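Local coordinates for protein transcriptional regulator KdgR (Pseudomonas aeruginosa, PDB 5Y6I) that probably binds DNA as a transcription factor of the IclR family, pairing a helix-turn-helix domain with a C-terminal regulatory domain, at residues A165-R168 and E169-A173; R247-A250 and T251-I255. All blocks are in the same frame, centred on the assembly; numbering follows the deposited sequence.

Contact 1 of 2, residues A165-R168 and E169-A173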
ATOM      1  N   ALA A 165      -9.501 -14.662 -14.915  1.00 92.47           N
ATOM      2  CA  ALA A 165     -10.191 -15.300 -16.026  1.00 94.82           C
ATOM      3  C   ALA A 165      -9.441 -16.521 -16.543  1.00102.80           C
ATOM      4  O   ALA A 165     -10.062 -17.542 -16.863  1.00110.38           O
ATOM      5  CB  ALA A 165     -10.413 -14.286 -17.150  1.00 92.19           C
ATOM      6  N   GLU A 166      -8.111 -16.442 -16.645  1.00103.69           N
ATOM      7  CA  GLU A 166      -7.383 -17.547 -17.262  1.00109.89           C
ATOM      8  C   GLU A 166      -7.552 -18.828 -16.458  1.00104.89           C
ATOM      9  O   GLU A 166      -7.966 -19.857 -16.998  1.00107.91           O
ATOM     10  CB  GLU A 166      -5.901 -17.219 -17.420  1.00117.99           C
ATOM     11  CG  GLU A 166      -5.087 -18.458 -17.814  1.00125.09           C
ATOM     12  CD  GLU A 166      -3.598 -18.193 -17.908  1.00129.82           C
ATOM     13  OE1 GLU A 166      -3.061 -18.249 -19.043  1.00129.33           O
ATOM     14  OE2 GLU A 166      -2.972 -17.928 -16.847  1.00128.26           O
ATOM     15  N   LEU A 167      -7.242 -18.784 -15.158  1.00103.07           N
ATOM     16  CA  LEU A 167      -7.420 -19.987 -14.356  1.00106.71           C
ATOM     17  C   LEU A 167      -8.885 -20.388 -14.302  1.00104.96           C
ATOM     18  O   LEU A 167      -9.197 -21.587 -14.327  1.00110.10           O
ATOM     19  CB  LEU A 167      -6.829 -19.815 -12.944  1.00107.37           C
ATOM     20  CG  LEU A 167      -7.250 -18.775 -11.897  1.00104.65           C
ATOM     21  CD1 LEU A 167      -8.216 -19.375 -10.892  1.00103.27           C
ATOM     22  CD2 LEU A 167      -6.030 -18.232 -11.171  1.00 97.50           C
ATOM     23  N   ARG A 168      -9.800 -19.410 -14.291  1.00 95.95           N
ATOM     24  CA  ARG A 168     -11.213 -19.756 -14.394  1.00 97.71           C
ATOM     25  C   ARG A 168     -11.510 -20.491 -15.695  1.00108.77           C
ATOM     26  O   ARG A 168     -12.337 -21.412 -15.716  1.00116.08           O
ATOM     27  CB  ARG A 168     -12.092 -18.511 -14.297  1.00 91.88           C
ATOM     28  CG  ARG A 168     -13.571 -18.832 -14.542  1.00 91.44           C
ATOM     29  CD  ARG A 168     -14.418 -17.588 -14.604  1.00 87.33           C
ATOM     30  NE  ARG A 168     -14.323 -17.050 -15.942  1.00 95.81           N
ATOM     31  CZ  ARG A 168     -14.265 -15.752 -16.235  1.00 95.38           C
ATOM     32  NH1 ARG A 168     -14.273 -14.824 -15.277  1.00 90.23           N
ATOM     33  NH2 ARG A 168     -14.173 -15.390 -17.496  1.00 96.47           N
ATOM     34  N   GLU A 169     -10.845 -20.107 -16.788  1.00105.35           N
ATOM     35  CA  GLU A 169     -11.044 -20.815 -18.046  1.00104.07           C
ATOM     36  C   GLU A 169     -10.369 -22.181 -18.042  1.00103.30           C
ATOM     37  O   GLU A 169     -10.862 -23.114 -18.687  1.00107.56           O
ATOM     38  CB  GLU A 169     -10.538 -19.956 -19.201  1.00108.81           C
ATOM     39  CG  GLU A 169     -11.441 -18.772 -19.496  1.00111.30           C
ATOM     40  CD  GLU A 169     -10.731 -17.659 -20.230  1.00113.03           C
ATOM     41  OE1 GLU A 169     -11.333 -16.575 -20.375  1.00115.52           O
ATOM     42  OE2 GLU A 169      -9.574 -17.867 -20.656  1.00111.19           O
ATOM     43  N   GLU A 170      -9.244 -22.329 -17.341  1.00100.54           N
ATOM     44  CA  GLU A 170      -8.679 -23.665 -17.183  1.00106.59           C
ATOM     45  C   GLU A 170      -9.607 -24.558 -16.373  1.00106.61           C
ATOM     46  O   GLU A 170      -9.627 -25.776 -16.572  1.00113.31           O
ATOM     47  CB  GLU A 170      -7.310 -23.591 -16.515  1.00112.97           C
ATOM     48  CG  GLU A 170      -6.260 -22.833 -17.300  1.00123.03           C
ATOM     49  CD  GLU A 170      -4.934 -22.769 -16.564  1.00130.17           C
ATOM     50  OE1 GLU A 170      -4.797 -23.452 -15.520  1.00132.60           O
ATOM     51  OE2 GLU A 170      -4.029 -22.045 -17.029  1.00132.03           O
ATOM     52  N   GLU A 171     -10.398 -23.959 -15.478  1.00101.20           N
ATOM     53  CA  GLU A 171     -11.272 -24.706 -14.583  1.00 98.49           C
ATOM     54  C   GLU A 171     -12.489 -25.270 -15.305  1.00104.68           C
ATOM     55  O   GLU A 171     -12.984 -26.338 -14.936  1.00111.36           O
ATOM     56  CB  GLU A 171     -11.716 -23.802 -13.434  1.00 99.77           C
ATOM     57  CG  GLU A 171     -11.713 -24.463 -12.069  1.00107.93           C
ATOM     58  CD  GLU A 171     -11.621 -23.457 -10.929  1.00111.27           C
ATOM     59  OE1 GLU A 171     -10.495 -23.020 -10.593  1.00108.78           O
ATOM     60  OE2 GLU A 171     -12.678 -23.100 -10.364  1.00114.01           O
ATOM     61  N   LEU A 172     -12.995 -24.573 -16.326  1.00108.35           N
ATOM     62  CA  LEU A 172     -14.209 -24.999 -17.024  1.00110.81           C
ATOM     63  C   LEU A 172     -13.938 -25.982 -18.152  1.00115.16           C
ATOM     64  O   LEU A 172     -14.828 -26.215 -18.975  1.00119.39           O
ATOM     65  CB  LEU A 172     -14.981 -23.785 -17.565  1.00108.05           C
ATOM     66  CG  LEU A 172     -15.668 -22.887 -16.520  1.00101.23           C
ATOM     67  CD1 LEU A 172     -15.987 -21.534 -17.093  1.00102.89           C
ATOM     68  CD2 LEU A 172     -16.940 -23.528 -15.981  1.00 96.68           C
ATOM     69  N   ALA A 173     -12.743 -26.564 -18.218  1.00118.12           N
ATOM     70  CA  ALA A 173     -12.534 -27.731 -19.063  1.00126.05           C
ATOM     71  C   ALA A 173     -12.717 -29.037 -18.305  1.00129.57           C
ATOM     72  O   ALA A 173     -13.001 -30.064 -18.933  1.00138.29           O
ATOM     73  CB  ALA A 173     -11.137 -27.700 -19.694  1.00128.44           C
TER
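The guanidinium of Arg168 is approached obliquely by the carboxylate of Glu169, while one of its faces lies over Ala165, whose CA sits 4.1 Å above the plane and over its centre. Arg168 NH2 and Glu169 OE1 are 4.2 Å apart, but the carboxylate oxygen lies off to one side of the plane, where no guanidinium hydrogen is aimed, so the attraction is one of charge alone. The stronger partner of Arg168 is Glu161, which forms a salt bridge to NH1. A bend at chi3 (83°) folds the arginine back over Ala165.

Two other carboxylates, those of Glu166 and Glu170, come from side chains running alongside each other in the same direction, with their planes 43° apart. Their OE2 atoms are separated by 4.3 Å, a like-charged pair that probably costs some energy at this exposed surface. Methylene carbon also meets oxygen here, Glu166 CG lying 3.8 Å from Glu170 OE2.

Beneath the side chains run the i to i+4 backbone bonds. Glu169 N donates to Ala165 O at 2.7 Å, and Glu170 N to Glu166 O at 2.8 Å. Glu171 N still reaches Leu167 O at 2.9 Å, whereas the last bond, from Leu172 N to Arg168 O, is weak at 3.3 Å. The carboxylate of Glu171 turns to the neighbouring loop, where its two oxygens accept hydrogen bonds from the backbone N atoms of Leu146 and Leu147; Leu167 and Arg168 touch Leu146 as well.

Leu172 is the first residue to leave helical geometry, and this is the C-terminal end of helix 162-171, a surface helix of the IclR C-terminal domain tied to the 145-147 loop by its final turn.

Contact 2 of 2, residues R247-A250 and T251-I255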
ATOM      1  N   ARG A 247     -19.044 -11.919  13.634  1.00 95.74           N
ATOM      2  CA  ARG A 247     -17.701 -12.192  14.136  1.00 85.78           C
ATOM      3  C   ARG A 247     -16.704 -12.206  12.991  1.00 78.42           C
ATOM      4  O   ARG A 247     -15.631 -11.591  13.081  1.00 79.45           O
ATOM      5  CB  ARG A 247     -17.668 -13.524  14.889  1.00 87.20           C
ATOM      6  CG  ARG A 247     -18.557 -13.573  16.109  1.00 91.55           C
ATOM      7  CD  ARG A 247     -18.276 -12.404  17.024  1.00 98.88           C
ATOM      8  NE  ARG A 247     -18.898 -12.561  18.338  1.00105.43           N
ATOM      9  CZ  ARG A 247     -18.622 -11.774  19.370  1.00104.84           C
ATOM     10  NH1 ARG A 247     -17.735 -10.800  19.218  1.00104.46           N
ATOM     11  NH2 ARG A 247     -19.213 -11.961  20.544  1.00105.11           N
ATOM     12  N   LEU A 248     -17.068 -12.860  11.881  1.00 69.26           N
ATOM     13  CA  LEU A 248     -16.194 -12.906  10.711  1.00 66.20           C
ATOM     14  C   LEU A 248     -15.904 -11.511  10.192  1.00 70.67           C
ATOM     15  O   LEU A 248     -14.743 -11.154   9.946  1.00 68.00           O
ATOM     16  CB  LEU A 248     -16.828 -13.746   9.604  1.00 68.22           C
ATOM     17  CG  LEU A 248     -16.020 -13.785   8.298  1.00 69.59           C
ATOM     18  CD1 LEU A 248     -14.556 -14.185   8.494  1.00 69.04           C
ATOM     19  CD2 LEU A 248     -16.697 -14.701   7.308  1.00 70.16           C
ATOM     20  N   LEU A 249     -16.958 -10.704  10.028  1.00 73.60           N
ATOM     21  CA  LEU A 249     -16.804  -9.356   9.486  1.00 72.25           C
ATOM     22  C   LEU A 249     -16.075  -8.443  10.466  1.00 72.53           C
ATOM     23  O   LEU A 249     -15.145  -7.724  10.082  1.00 73.36           O
ATOM     24  CB  LEU A 249     -18.172  -8.786   9.104  1.00 73.99           C
ATOM     25  CG  LEU A 249     -18.834  -9.395   7.844  1.00 76.12           C
ATOM     26  CD1 LEU A 249     -20.249  -8.863   7.591  1.00 68.52           C
ATOM     27  CD2 LEU A 249     -17.957  -9.157   6.622  1.00 78.58           C
ATOM     28  N   ALA A 250     -16.482  -8.458  11.738  1.00 68.16           N
ATOM     29  CA  ALA A 250     -15.758  -7.704  12.754  1.00 62.01           C
ATOM     30  C   ALA A 250     -14.266  -8.015  12.715  1.00 66.36           C
ATOM     31  O   ALA A 250     -13.429  -7.101  12.767  1.00 69.61           O
ATOM     32  CB  ALA A 250     -16.328  -8.011  14.135  1.00 59.57           C
ATOM     33  N   THR A 251     -13.913  -9.298  12.603  1.00 63.40           N
ATOM     34  CA  THR A 251     -12.505  -9.668  12.490  1.00 58.54           C
ATOM     35  C   THR A 251     -11.885  -9.073  11.231  1.00 67.08           C
ATOM     36  O   THR A 251     -10.807  -8.473  11.281  1.00 71.26           O
ATOM     37  CB  THR A 251     -12.352 -11.187  12.465  1.00 59.19           C
ATOM     38  OG1 THR A 251     -12.931 -11.762  13.642  1.00 67.24           O
ATOM     39  CG2 THR A 251     -10.887 -11.562  12.392  1.00 58.55           C
ATOM     40  N   THR A 252     -12.551  -9.233  10.080  1.00 63.74           N
ATOM     41  CA  THR A 252     -11.915  -8.814   8.835  1.00 61.59           C
ATOM     42  C   THR A 252     -11.916  -7.297   8.666  1.00 62.84           C
ATOM     43  O   THR A 252     -10.928  -6.729   8.180  1.00 56.78           O
ATOM     44  CB  THR A 252     -12.568  -9.518   7.648  1.00 61.50           C
ATOM     45  OG1 THR A 252     -13.997  -9.373   7.695  1.00 64.47           O
ATOM     46  CG2 THR A 252     -12.232 -10.980   7.715  1.00 62.75           C
ATOM     47  N   ARG A 253     -12.978  -6.616   9.095  1.00 63.05           N
ATOM     48  CA  ARG A 253     -12.918  -5.159   9.137  1.00 58.29           C
ATOM     49  C   ARG A 253     -11.844  -4.670  10.092  1.00 68.80           C
ATOM     50  O   ARG A 253     -11.246  -3.609   9.862  1.00 71.73           O
ATOM     51  CB  ARG A 253     -14.266  -4.588   9.533  1.00 57.36           C
ATOM     52  CG  ARG A 253     -15.223  -4.539   8.376  1.00 64.52           C
ATOM     53  CD  ARG A 253     -16.644  -4.595   8.866  1.00 73.76           C
ATOM     54  NE  ARG A 253     -17.569  -4.665   7.749  1.00 83.45           N
ATOM     55  CZ  ARG A 253     -18.881  -4.811   7.875  1.00 87.10           C
ATOM     56  NH1 ARG A 253     -19.643  -4.865   6.792  1.00 94.15           N
ATOM     57  NH2 ARG A 253     -19.426  -4.899   9.081  1.00 84.82           N
ATOM     58  N   ALA A 254     -11.581  -5.416  11.166  1.00 69.45           N
ATOM     59  CA  ALA A 254     -10.516  -5.006  12.078  1.00 70.01           C
ATOM     60  C   ALA A 254      -9.157  -5.142  11.408  1.00 66.86           C
ATOM     61  O   ALA A 254      -8.381  -4.181  11.357  1.00 73.27           O
ATOM     62  CB  ALA A 254     -10.569  -5.821  13.369  1.00 71.45           C
ATOM     63  N   ILE A 255      -8.857  -6.336  10.879  1.00 61.78           N
ATOM     64  CA  ILE A 255      -7.591  -6.551  10.181  1.00 59.57           C
ATOM     65  C   ILE A 255      -7.390  -5.489   9.106  1.00 67.37           C
ATOM     66  O   ILE A 255      -6.281  -4.966   8.929  1.00 61.29           O
ATOM     67  CB  ILE A 255      -7.543  -7.964   9.575  1.00 54.87           C
ATOM     68  CG1 ILE A 255      -7.753  -9.042  10.634  1.00 54.76           C
ATOM     69  CG2 ILE A 255      -6.225  -8.191   8.831  1.00 51.56           C
ATOM     70  CD1 ILE A 255      -7.688 -10.462  10.055  1.00 44.19           C
TER
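Thr251 grips the carbonyl oxygen of Arg247 twice, its OG1 donating to Arg247 O at 2.8 Å and its backbone N reaching the same atom at 2.9 Å. The two donors arrive from opposite faces of the carbonyl plane. With OG1 beside the backbone N (chi1 -57°), the hydroxyl swings back over the preceding turn.

Thr252 is turned differently: OG1 stands between the backbone N and the carbonyl carbon (chi1 51°), which places the hydroxyl between two carbonyl oxygens, 3.0 Å from Leu248 O and 3.1 Å from Leu249 O. The backbone N of Thr252 bonds to Leu248 O, and Arg253 N makes a nearly straight bond to Leu249 O (170°).

Farther out, the methyl CG2 of Thr252 meets Leu248 CD1 at 4.0 Å, the side chains crossing at a slant. On the exposed side the extended Arg253 reaches back along the helix until Leu249 CB lies over one face of its guanidinium, offset toward the rim. Leu249 CD1 also comes within 4.1 Å of Arg253 NH1, so the leucine makes a nonpolar contact against one face and NH1 of the charged group.

Leu248 and Thr252 pack on strands 209-217 and 223-232, and Thr251 also touches helix 93-108, the pattern of an amphipathic helix laid against the antiparallel sheet of a GAF-like regulatory domain.

Contacts 1 and 2 are each a turn-to-turn interaction within one helix, and both belong to the IclR C-terminal domain, but they do not meet: their centres are 31 Å apart and their nearest atoms about 20 Å. Contact 1 precedes contact 2 in the chain. The centre of contact 1 lies about 27 Å from the chain centre, at the periphery, where four of its nine residues are glutamates; that of contact 2 lies about 8 Å from it, with threonine and leucine turned toward the sheet. Neither is touched by the other protein chain of the assembly. Together they contrast the C-terminal end of a surface helix with the continuous middle of a helix packed on the domain core.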